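Lysosome-associated membrane glycoprotein 1 (Mus musculus, PDB 5GV0) is a heavily glycosylated lysosomal membrane protein whose luminal domains probably line the inner face of the membrane and take part in LAMP assembly. Local coordinates at residues S139-A144 and G153-C158. Sequence-based numbering, arbitrary orientation.
Sequences SVQVQA and GSVEEC
Q141 and Q143, two residues apart on strand 140-144, both reach across to the segment 153-158, and each meets it with its terminal amide. Q141 comes first. Its CG stands anti to the backbone N (chi1 -175°) and the rest of the chain runs on extended, which carries the amide over to V155. There NE2 lies 3.4 Å from CG2 of V155, the methyl that sits beside the valine's own backbone N, and the two side chains cross at about a right angle. This touch is only van der Waals; the polar partner of the Q141 amide is OG of S118, to which NE2 is hydrogen-bonded.

Q143 repeats the stretched shape with a different outcome, since its amide is gripped at both ends. OE1 of Q143 accepts the backbone N-H of G153 at 2.7 Å, nearly straight at 171° at the hydrogen, and the donor lies in the plane of the amide, on a lone pair of the oxygen. NE2 of Q143 in turn donates to the carbonyl O of K146, in the loop between the two segments. With both ends engaged, the rotation of this buried amide is fixed, and the OE1 bond ties the returning chain at G153 to strand 140-144.

No backbone-to-backbone hydrogen bond joins the two segments: Q141 CA and V155 CA are 8.4 Å apart. Strand 118-121 lies between them, antiparallel to 140-144 and parallel to 155-157; Q143 also touches its S118, whose OG bonds to O of G153 too. The contact thus lies at one sheet's edge, where the C121-C158 disulfide ties 155-157 to 118-121; strand 14-30 pairs with 140-144, and V142 and A144 pack on F73 of the second sheet, as in the two-sheet β-prism of LAMP luminal domains.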
# COMPACT_ATOMS: atom_id res chain seq x y z
N SER A 139 -1.60 9.77 3.76
CA SER A 139 -1.59 9.63 5.21
C SER A 139 -1.85 8.18 5.55
O SER A 139 -2.41 7.43 4.73
CB SER A 139 -2.64 10.53 5.87
OG SER A 139 -3.94 10.06 5.60
N VAL A 140 -1.43 7.75 6.73
CA VAL A 140 -1.52 6.34 7.05
C VAL A 140 -1.43 6.07 8.54
O VAL A 140 -0.65 6.68 9.26
CB VAL A 140 -0.40 5.55 6.32
CG1 VAL A 140 0.98 6.13 6.65
CG2 VAL A 140 -0.46 4.07 6.64
N GLN A 141 -2.28 5.16 9.00
CA GLN A 141 -2.00 4.40 10.21
C GLN A 141 -2.13 2.94 9.80
O GLN A 141 -3.12 2.56 9.19
CB GLN A 141 -2.94 4.78 11.35
CG GLN A 141 -2.56 4.08 12.66
CD GLN A 141 -3.25 4.67 13.87
OE1 GLN A 141 -4.19 5.46 13.74
NE2 GLN A 141 -2.79 4.28 15.05
N VAL A 142 -1.11 2.13 10.10
CA VAL A 142 -1.11 0.76 9.61
C VAL A 142 -0.39 -0.17 10.58
O VAL A 142 0.57 0.22 11.26
CB VAL A 142 -0.49 0.67 8.19
CG1 VAL A 142 0.98 1.04 8.20
CG2 VAL A 142 -0.70 -0.72 7.59
N GLN A 143 -0.89 -1.39 10.67
CA GLN A 143 -0.29 -2.40 11.54
C GLN A 143 -0.45 -3.78 10.93
O GLN A 143 -1.57 -4.17 10.56
CB GLN A 143 -0.92 -2.33 12.93
CG GLN A 143 -0.30 -3.28 13.95
CD GLN A 143 -0.82 -3.00 15.34
OE1 GLN A 143 -1.21 -1.87 15.65
NE2 GLN A 143 -0.83 -4.02 16.20
N ALA A 144 0.65 -4.52 10.82
CA ALA A 144 0.65 -5.84 10.20
C ALA A 144 1.18 -6.90 11.16
O ALA A 144 2.02 -6.61 12.02
CB ALA A 144 1.48 -5.82 8.91
N GLY A 153 -2.14 -0.88 17.96
CA GLY A 153 -1.25 -0.71 19.09
C GLY A 153 -0.73 0.71 19.17
O GLY A 153 -1.07 1.57 18.34
N SER A 154 0.12 0.97 20.15
CA SER A 154 0.65 2.31 20.37
C SER A 154 1.35 2.86 19.14
O SER A 154 2.01 2.13 18.39
CB SER A 154 1.60 2.31 21.56
OG SER A 154 0.91 1.91 22.72
N VAL A 155 1.21 4.16 18.95
CA VAL A 155 1.64 4.82 17.72
C VAL A 155 3.13 5.13 17.65
O VAL A 155 3.70 5.72 18.57
CB VAL A 155 0.86 6.13 17.52
CG1 VAL A 155 1.48 6.99 16.43
CG2 VAL A 155 -0.60 5.84 17.20
N GLU A 156 3.76 4.73 16.55
CA GLU A 156 5.09 5.20 16.20
C GLU A 156 4.92 6.19 15.06
O GLU A 156 4.66 5.80 13.93
CB GLU A 156 6.01 4.04 15.81
CG GLU A 156 6.13 3.00 16.91
CD GLU A 156 7.21 1.97 16.66
OE1 GLU A 156 7.64 1.80 15.50
OE2 GLU A 156 7.63 1.32 17.65
N GLU A 157 5.04 7.47 15.38
CA GLU A 157 4.75 8.52 14.40
C GLU A 157 6.01 8.91 13.65
O GLU A 157 7.07 9.08 14.25
CB GLU A 157 4.15 9.74 15.10
CG GLU A 157 3.53 10.75 14.15
CD GLU A 157 2.57 11.70 14.85
OE1 GLU A 157 2.72 11.91 16.08
OE2 GLU A 157 1.67 12.24 14.18
N CYS A 158 5.89 9.04 12.33
CA CYS A 158 7.01 9.47 11.49
C CYS A 158 7.59 10.79 12.01
O CYS A 158 6.86 11.67 12.45
CB CYS A 158 6.58 9.61 10.03
SG CYS A 158 5.33 10.88 9.73